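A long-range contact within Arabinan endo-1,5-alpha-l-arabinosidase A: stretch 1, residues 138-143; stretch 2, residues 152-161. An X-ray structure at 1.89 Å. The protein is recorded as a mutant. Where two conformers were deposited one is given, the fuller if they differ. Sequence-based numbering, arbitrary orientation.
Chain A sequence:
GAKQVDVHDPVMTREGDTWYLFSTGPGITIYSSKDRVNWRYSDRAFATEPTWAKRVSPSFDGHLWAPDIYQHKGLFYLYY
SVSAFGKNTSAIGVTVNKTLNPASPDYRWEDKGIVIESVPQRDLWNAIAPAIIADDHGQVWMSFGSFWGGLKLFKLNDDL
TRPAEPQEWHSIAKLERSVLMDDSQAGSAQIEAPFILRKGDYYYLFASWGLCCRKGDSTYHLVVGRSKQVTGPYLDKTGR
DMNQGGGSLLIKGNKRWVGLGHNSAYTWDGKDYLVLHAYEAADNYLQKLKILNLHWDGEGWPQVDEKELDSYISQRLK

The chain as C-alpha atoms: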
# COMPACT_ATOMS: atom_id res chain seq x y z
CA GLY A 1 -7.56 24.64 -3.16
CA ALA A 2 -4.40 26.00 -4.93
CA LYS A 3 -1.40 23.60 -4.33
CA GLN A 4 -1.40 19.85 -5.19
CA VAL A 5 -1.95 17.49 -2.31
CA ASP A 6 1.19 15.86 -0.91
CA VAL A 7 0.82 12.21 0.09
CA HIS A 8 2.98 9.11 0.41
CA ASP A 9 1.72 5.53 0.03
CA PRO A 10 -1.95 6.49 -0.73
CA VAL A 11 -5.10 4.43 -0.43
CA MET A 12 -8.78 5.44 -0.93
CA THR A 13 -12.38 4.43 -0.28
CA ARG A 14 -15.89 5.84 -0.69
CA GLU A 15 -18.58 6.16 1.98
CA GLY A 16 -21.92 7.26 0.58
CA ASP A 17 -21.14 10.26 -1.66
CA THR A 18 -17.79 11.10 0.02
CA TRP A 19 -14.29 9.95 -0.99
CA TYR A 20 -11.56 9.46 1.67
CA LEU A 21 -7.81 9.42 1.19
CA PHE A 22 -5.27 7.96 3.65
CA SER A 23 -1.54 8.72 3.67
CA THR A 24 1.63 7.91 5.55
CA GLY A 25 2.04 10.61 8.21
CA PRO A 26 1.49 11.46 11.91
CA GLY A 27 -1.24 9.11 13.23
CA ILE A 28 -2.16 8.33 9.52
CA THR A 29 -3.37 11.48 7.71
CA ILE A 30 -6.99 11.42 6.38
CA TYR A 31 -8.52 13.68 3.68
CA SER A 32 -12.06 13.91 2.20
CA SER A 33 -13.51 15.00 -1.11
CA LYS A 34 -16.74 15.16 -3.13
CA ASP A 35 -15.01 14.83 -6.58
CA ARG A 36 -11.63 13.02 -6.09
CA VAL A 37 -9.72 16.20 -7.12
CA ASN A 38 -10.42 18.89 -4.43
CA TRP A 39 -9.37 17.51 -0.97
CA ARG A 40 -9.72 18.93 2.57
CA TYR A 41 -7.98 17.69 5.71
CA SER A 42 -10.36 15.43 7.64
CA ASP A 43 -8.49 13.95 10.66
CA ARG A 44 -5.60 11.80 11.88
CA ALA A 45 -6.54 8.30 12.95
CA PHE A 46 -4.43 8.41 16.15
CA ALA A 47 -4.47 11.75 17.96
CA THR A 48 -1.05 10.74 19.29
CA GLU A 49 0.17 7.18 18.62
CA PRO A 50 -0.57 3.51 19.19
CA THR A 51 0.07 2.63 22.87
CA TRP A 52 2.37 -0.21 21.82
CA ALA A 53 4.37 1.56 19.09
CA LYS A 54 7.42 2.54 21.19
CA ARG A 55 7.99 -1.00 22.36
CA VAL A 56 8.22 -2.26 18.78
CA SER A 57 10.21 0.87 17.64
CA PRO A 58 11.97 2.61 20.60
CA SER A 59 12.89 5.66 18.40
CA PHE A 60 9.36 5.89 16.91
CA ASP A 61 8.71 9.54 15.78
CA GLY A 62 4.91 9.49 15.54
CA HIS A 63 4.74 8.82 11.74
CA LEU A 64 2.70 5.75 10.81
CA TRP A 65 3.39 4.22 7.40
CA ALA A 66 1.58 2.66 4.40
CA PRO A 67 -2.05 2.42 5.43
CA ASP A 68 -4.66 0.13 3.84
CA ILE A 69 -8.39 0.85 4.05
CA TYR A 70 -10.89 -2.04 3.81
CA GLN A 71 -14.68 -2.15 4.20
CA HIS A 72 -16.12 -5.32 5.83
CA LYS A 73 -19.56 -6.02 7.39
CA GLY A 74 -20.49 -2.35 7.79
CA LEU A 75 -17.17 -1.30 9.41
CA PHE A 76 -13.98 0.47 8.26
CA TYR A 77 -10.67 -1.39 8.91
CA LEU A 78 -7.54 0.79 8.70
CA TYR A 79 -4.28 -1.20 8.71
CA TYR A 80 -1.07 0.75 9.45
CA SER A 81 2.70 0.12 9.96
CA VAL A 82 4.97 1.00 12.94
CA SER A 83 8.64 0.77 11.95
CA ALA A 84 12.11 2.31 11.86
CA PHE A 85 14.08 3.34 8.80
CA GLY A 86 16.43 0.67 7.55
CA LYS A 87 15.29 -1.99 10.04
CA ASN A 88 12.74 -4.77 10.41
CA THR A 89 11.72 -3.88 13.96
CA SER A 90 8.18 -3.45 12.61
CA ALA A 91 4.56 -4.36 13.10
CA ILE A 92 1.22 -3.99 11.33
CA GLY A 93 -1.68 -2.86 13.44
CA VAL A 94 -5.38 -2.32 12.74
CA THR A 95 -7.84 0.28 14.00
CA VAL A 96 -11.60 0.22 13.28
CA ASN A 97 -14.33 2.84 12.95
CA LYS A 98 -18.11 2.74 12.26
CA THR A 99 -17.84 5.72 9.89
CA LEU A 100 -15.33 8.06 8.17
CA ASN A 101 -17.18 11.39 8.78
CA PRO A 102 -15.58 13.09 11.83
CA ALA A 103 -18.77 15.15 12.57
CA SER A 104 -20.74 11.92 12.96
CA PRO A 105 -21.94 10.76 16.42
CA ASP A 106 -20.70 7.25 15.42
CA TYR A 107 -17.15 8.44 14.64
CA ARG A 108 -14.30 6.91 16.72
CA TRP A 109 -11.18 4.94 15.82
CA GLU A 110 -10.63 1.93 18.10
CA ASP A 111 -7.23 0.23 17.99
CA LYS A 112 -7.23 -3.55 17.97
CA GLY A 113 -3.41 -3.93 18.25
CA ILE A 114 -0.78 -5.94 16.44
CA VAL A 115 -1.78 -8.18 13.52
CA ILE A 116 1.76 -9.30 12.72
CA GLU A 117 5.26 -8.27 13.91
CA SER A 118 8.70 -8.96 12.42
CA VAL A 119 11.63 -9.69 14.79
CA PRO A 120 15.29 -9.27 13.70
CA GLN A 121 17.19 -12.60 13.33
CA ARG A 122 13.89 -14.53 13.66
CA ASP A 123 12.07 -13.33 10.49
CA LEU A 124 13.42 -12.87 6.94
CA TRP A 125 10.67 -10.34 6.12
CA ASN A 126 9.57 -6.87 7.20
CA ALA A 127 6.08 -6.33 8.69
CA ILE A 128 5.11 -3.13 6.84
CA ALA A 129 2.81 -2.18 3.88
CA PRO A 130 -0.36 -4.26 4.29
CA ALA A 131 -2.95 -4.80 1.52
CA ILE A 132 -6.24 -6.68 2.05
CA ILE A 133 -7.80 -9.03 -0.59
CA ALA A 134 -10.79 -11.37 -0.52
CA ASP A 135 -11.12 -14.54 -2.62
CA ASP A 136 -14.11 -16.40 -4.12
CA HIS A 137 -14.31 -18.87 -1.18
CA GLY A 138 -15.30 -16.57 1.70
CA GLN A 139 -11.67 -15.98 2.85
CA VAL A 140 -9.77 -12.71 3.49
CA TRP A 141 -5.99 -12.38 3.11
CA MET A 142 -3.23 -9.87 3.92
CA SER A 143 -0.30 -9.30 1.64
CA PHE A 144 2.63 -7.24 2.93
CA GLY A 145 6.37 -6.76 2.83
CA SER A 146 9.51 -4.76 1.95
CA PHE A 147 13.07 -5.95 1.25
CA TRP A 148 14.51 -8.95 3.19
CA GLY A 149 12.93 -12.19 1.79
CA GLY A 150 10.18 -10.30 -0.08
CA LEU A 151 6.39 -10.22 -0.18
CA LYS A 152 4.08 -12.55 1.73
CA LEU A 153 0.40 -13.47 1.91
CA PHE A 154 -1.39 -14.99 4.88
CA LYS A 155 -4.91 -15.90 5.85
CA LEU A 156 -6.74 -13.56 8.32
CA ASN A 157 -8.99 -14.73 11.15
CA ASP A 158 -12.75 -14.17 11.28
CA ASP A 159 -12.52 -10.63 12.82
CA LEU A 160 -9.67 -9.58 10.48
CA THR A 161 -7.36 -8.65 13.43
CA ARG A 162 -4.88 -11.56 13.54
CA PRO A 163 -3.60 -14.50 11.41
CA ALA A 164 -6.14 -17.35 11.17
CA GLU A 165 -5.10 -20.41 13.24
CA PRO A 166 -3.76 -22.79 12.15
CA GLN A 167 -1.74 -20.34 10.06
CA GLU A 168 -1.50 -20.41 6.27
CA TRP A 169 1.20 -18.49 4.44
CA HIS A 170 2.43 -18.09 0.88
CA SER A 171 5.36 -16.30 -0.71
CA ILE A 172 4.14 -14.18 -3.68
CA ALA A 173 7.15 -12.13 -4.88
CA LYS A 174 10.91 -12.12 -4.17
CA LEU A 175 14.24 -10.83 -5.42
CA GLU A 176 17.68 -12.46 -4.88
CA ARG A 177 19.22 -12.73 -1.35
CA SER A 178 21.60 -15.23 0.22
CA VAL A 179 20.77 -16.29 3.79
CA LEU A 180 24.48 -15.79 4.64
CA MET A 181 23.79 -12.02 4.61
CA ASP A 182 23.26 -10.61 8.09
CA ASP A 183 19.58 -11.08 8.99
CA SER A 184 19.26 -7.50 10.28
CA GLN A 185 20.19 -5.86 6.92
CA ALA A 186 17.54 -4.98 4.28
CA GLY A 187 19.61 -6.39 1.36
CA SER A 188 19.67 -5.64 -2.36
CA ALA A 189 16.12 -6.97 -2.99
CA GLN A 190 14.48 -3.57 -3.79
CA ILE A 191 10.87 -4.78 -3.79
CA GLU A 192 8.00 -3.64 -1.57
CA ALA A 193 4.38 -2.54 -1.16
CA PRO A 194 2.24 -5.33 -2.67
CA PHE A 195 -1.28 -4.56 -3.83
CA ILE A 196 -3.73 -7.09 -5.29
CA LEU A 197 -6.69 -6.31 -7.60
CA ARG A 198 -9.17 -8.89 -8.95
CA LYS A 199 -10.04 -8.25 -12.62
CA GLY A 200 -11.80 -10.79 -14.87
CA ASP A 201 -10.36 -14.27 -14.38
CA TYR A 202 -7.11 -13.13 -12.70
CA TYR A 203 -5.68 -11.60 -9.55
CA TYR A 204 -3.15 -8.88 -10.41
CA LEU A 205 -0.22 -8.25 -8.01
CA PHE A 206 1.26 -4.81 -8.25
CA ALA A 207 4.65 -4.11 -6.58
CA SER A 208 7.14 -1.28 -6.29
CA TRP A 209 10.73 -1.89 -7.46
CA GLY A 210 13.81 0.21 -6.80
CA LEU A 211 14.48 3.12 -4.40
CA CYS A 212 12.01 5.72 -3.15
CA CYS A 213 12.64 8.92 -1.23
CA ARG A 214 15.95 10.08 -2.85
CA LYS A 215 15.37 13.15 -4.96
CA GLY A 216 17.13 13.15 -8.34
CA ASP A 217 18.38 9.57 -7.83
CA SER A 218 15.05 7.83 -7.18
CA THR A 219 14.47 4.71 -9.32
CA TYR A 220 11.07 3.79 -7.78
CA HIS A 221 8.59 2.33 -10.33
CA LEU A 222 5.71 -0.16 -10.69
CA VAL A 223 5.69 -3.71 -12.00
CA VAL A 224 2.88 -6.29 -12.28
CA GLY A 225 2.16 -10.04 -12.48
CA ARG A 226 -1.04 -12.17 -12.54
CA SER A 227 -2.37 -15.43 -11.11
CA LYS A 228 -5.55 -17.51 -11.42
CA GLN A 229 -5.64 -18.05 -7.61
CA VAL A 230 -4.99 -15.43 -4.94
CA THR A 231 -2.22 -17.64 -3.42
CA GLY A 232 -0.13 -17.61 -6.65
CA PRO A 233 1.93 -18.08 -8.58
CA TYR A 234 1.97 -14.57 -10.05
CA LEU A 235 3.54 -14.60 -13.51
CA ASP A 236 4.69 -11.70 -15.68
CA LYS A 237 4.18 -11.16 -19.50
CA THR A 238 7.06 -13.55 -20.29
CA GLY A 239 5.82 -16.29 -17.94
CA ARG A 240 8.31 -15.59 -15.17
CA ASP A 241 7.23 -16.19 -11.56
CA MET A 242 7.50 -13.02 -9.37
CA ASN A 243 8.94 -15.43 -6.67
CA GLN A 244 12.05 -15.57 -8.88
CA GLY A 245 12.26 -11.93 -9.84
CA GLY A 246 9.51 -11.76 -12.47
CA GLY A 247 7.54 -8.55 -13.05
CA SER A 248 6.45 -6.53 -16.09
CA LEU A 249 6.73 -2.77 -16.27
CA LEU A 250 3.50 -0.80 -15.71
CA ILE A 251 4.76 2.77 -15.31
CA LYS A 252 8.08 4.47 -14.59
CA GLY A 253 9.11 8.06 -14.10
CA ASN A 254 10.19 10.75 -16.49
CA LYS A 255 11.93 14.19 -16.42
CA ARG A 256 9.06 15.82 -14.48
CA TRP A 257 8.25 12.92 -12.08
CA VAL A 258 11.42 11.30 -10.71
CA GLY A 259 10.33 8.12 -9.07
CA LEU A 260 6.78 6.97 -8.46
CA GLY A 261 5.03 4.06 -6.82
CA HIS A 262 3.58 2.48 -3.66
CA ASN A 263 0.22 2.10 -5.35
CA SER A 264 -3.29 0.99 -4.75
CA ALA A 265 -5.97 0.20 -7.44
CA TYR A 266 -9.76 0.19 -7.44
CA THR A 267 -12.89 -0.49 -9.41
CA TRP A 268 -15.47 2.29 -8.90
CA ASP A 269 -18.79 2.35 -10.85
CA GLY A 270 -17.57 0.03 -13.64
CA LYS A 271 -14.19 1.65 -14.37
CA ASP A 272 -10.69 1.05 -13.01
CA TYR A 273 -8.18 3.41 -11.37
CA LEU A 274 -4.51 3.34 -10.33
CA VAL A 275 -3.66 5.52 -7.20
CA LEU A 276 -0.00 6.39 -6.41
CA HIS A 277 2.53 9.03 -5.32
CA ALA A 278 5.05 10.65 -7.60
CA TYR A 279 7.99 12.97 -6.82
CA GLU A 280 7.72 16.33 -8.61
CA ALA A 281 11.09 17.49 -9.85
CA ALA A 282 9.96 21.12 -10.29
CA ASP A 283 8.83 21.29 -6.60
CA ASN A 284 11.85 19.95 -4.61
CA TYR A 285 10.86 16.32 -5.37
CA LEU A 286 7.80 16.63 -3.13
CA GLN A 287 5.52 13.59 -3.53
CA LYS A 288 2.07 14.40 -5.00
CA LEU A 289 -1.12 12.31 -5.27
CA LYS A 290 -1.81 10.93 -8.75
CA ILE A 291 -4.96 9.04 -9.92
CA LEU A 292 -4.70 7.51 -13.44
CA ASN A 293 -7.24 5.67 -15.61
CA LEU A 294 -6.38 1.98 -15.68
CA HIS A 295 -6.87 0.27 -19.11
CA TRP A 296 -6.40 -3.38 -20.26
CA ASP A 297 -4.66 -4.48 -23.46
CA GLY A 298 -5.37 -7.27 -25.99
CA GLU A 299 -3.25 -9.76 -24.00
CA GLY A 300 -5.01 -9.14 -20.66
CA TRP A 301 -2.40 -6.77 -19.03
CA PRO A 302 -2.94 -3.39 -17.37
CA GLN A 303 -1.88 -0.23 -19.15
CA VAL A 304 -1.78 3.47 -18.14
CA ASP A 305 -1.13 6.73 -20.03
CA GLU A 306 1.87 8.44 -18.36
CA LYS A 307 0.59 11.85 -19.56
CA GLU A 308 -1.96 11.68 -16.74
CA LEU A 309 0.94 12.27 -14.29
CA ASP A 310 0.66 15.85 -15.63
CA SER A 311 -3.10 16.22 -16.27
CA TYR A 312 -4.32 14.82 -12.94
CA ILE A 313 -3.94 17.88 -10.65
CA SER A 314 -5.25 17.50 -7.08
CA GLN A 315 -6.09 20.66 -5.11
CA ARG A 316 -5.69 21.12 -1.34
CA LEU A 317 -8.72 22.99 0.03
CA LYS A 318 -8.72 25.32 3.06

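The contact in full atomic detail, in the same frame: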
# COMPACT_ATOMS: atom_id res chain seq x y z
N GLY A 138 -14.96 -17.10 0.39
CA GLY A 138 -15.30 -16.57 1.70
C GLY A 138 -14.09 -16.23 2.60
O GLY A 138 -14.26 -16.04 3.84
N GLN A 139 -12.89 -16.17 2.04
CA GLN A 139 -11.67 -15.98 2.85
C GLN A 139 -11.08 -14.59 2.59
O GLN A 139 -11.23 -14.05 1.49
CB GLN A 139 -10.64 -17.08 2.57
CG GLN A 139 -11.16 -18.49 2.83
CD GLN A 139 -10.16 -19.62 2.48
OE1 GLN A 139 -9.89 -20.49 3.32
NE2 GLN A 139 -9.66 -19.65 1.23
N VAL A 140 -10.42 -14.02 3.61
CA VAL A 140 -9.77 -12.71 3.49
C VAL A 140 -8.30 -12.87 3.85
O VAL A 140 -7.95 -13.59 4.79
CB VAL A 140 -10.46 -11.66 4.38
CG1 VAL A 140 -9.83 -10.32 4.16
CG2 VAL A 140 -11.94 -11.57 4.04
N TRP A 141 -7.45 -12.24 3.04
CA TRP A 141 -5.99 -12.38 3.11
C TRP A 141 -5.30 -11.02 3.28
O TRP A 141 -5.79 -10.00 2.80
CB TRP A 141 -5.47 -13.07 1.83
CG TRP A 141 -6.09 -14.44 1.48
CD1 TRP A 141 -7.30 -14.67 0.86
CD2 TRP A 141 -5.51 -15.73 1.72
NE1 TRP A 141 -7.51 -16.02 0.73
CE2 TRP A 141 -6.41 -16.69 1.22
CE3 TRP A 141 -4.30 -16.17 2.29
CZ2 TRP A 141 -6.16 -18.06 1.30
CZ3 TRP A 141 -4.05 -17.51 2.36
CH2 TRP A 141 -4.98 -18.46 1.87
N MET A 142 -4.14 -11.02 3.94
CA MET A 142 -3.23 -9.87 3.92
C MET A 142 -1.98 -10.19 3.15
O MET A 142 -1.33 -11.23 3.40
CB MET A 142 -2.88 -9.44 5.37
CG MET A 142 -1.88 -8.27 5.42
SD MET A 142 -1.37 -7.75 7.09
CE MET A 142 -2.91 -7.04 7.70
N SER A 143 -1.62 -9.33 2.20
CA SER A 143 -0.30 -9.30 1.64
C SER A 143 0.49 -8.16 2.30
O SER A 143 -0.07 -7.16 2.71
CB SER A 143 -0.31 -9.13 0.10
OG SER A 143 -0.83 -7.86 -0.32
N LYS A 152 4.78 -11.41 1.17
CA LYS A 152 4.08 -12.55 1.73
C LYS A 152 2.57 -12.33 1.76
O LYS A 152 2.08 -11.20 1.75
CB LYS A 152 4.50 -12.83 3.19
CG LYS A 152 6.01 -13.06 3.46
CD LYS A 152 6.47 -14.40 3.05
CE LYS A 152 7.91 -14.74 3.54
NZ LYS A 152 8.35 -16.02 2.90
N LEU A 153 1.85 -13.44 1.83
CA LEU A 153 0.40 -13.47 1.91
C LEU A 153 -0.02 -14.44 2.98
O LEU A 153 0.45 -15.56 2.99
CB LEU A 153 -0.18 -13.96 0.55
CG LEU A 153 -1.69 -13.93 0.41
CD1 LEU A 153 -2.18 -12.52 0.07
CD2 LEU A 153 -2.22 -15.00 -0.63
N PHE A 154 -0.91 -14.05 3.88
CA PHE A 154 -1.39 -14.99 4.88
C PHE A 154 -2.86 -14.83 5.12
O PHE A 154 -3.41 -13.76 4.91
CB PHE A 154 -0.61 -14.94 6.24
CG PHE A 154 -0.82 -13.68 7.03
CD1 PHE A 154 -0.01 -12.57 6.80
CD2 PHE A 154 -1.80 -13.59 8.01
CE1 PHE A 154 -0.20 -11.39 7.47
CE2 PHE A 154 -1.98 -12.38 8.73
CZ PHE A 154 -1.17 -11.29 8.44
N LYS A 155 -3.47 -15.91 5.58
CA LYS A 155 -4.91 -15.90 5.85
C LYS A 155 -5.30 -15.21 7.18
O LYS A 155 -4.70 -15.48 8.25
CB LYS A 155 -5.46 -17.31 5.76
CG LYS A 155 -7.01 -17.37 5.71
CD LYS A 155 -7.46 -18.73 5.09
CE LYS A 155 -7.73 -19.77 6.08
NZ LYS A 155 -8.11 -21.12 5.37
N LEU A 156 -6.28 -14.30 7.11
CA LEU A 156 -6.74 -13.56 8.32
C LEU A 156 -7.85 -14.32 9.03
O LEU A 156 -8.57 -15.11 8.40
CB LEU A 156 -7.24 -12.16 7.95
CG LEU A 156 -6.11 -11.18 7.60
CD1 LEU A 156 -6.64 -9.99 6.85
CD2 LEU A 156 -5.36 -10.74 8.88
N ASN A 157 -7.96 -14.11 10.35
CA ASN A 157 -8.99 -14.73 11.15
C ASN A 157 -10.32 -14.08 10.87
O ASN A 157 -10.40 -13.16 10.05
CB ASN A 157 -8.66 -14.72 12.68
CG ASN A 157 -8.69 -13.33 13.31
OD1 ASN A 157 -8.82 -12.34 12.61
ND2 ASN A 157 -8.54 -13.27 14.63
N ASP A 158 -11.37 -14.60 11.51
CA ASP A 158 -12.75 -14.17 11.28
C ASP A 158 -13.01 -12.70 11.57
O ASP A 158 -13.85 -12.10 10.87
CB ASP A 158 -13.74 -15.04 12.07
CG ASP A 158 -13.97 -16.42 11.44
OD1 ASP A 158 -13.40 -16.77 10.38
OD2 ASP A 158 -14.76 -17.23 11.96
N ASP A 159 -12.32 -12.09 12.56
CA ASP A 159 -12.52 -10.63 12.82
C ASP A 159 -11.55 -9.73 12.09
O ASP A 159 -11.59 -8.51 12.32
CB ASP A 159 -12.47 -10.13 14.30
CG ASP A 159 -12.89 -11.19 15.31
OD1 ASP A 159 -14.11 -11.38 15.33
OD2 ASP A 159 -12.18 -11.84 16.12
N LEU A 160 -10.70 -10.30 11.26
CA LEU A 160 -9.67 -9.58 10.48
C LEU A 160 -8.61 -8.84 11.34
O LEU A 160 -7.97 -7.88 10.86
CB LEU A 160 -10.29 -8.62 9.48
CG LEU A 160 -11.48 -9.12 8.65
CD1 LEU A 160 -11.91 -8.05 7.68
CD2 LEU A 160 -11.18 -10.36 7.92
N THR A 161 -8.37 -9.31 12.56
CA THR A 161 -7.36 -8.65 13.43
C THR A 161 -6.07 -9.43 13.68
O THR A 161 -5.13 -8.85 14.21
CB THR A 161 -7.99 -8.26 14.79
OG1 THR A 161 -8.39 -9.44 15.49
CG2 THR A 161 -9.28 -7.44 14.60
O HOH W 1 -10.25 -15.53 6.03

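Antiparallel strands satisfy their backbone polar groups in alternation, and the pairing of residues 140-143 with 152-155 illustrates the rule. Met-142 and Phe-154 form the hydrogen-bonded pair: Met-142 N donates to Phe-154 O (3.0 Å), and Phe-154 N returns the bond to Met-142 O (2.9 Å). The flanking pairs, Trp-141 with Lys-155 and Ser-143 with Leu-153, are non-hydrogen-bonded; there the chains draw closer, and CA-H...O contacts such as Ser-143 CA to Lys-152 O (3.0 Å) supplement the ladder. One step on, Leu-156 N donates to Val-140 O at 2.9 Å. The reciprocal bond is replaced by a water, which accepts from Val-140 N and donates to Leu-156 O, each at 2.9 Å, so both groups are satisfied without direct contact.

Side chains follow the same alternation. On the face of Trp-141 and Lys-155, the lysine CB lies over the indole six-membered ring, 4.0 Å from its centroid, while Lys-155 NZ reaches on to donate to Gln-139 OE1 (2.8 Å). Gln-139 NE2 and Trp-141 NE1 are bonded elsewhere in the structure. On the other face, Met-142 CB sits over the Phe-154 ring, 4.3 Å from its centroid, and Leu-160 CD2 packs against Val-140 CB at 3.8 Å, an apolar contact that needs no polar partner.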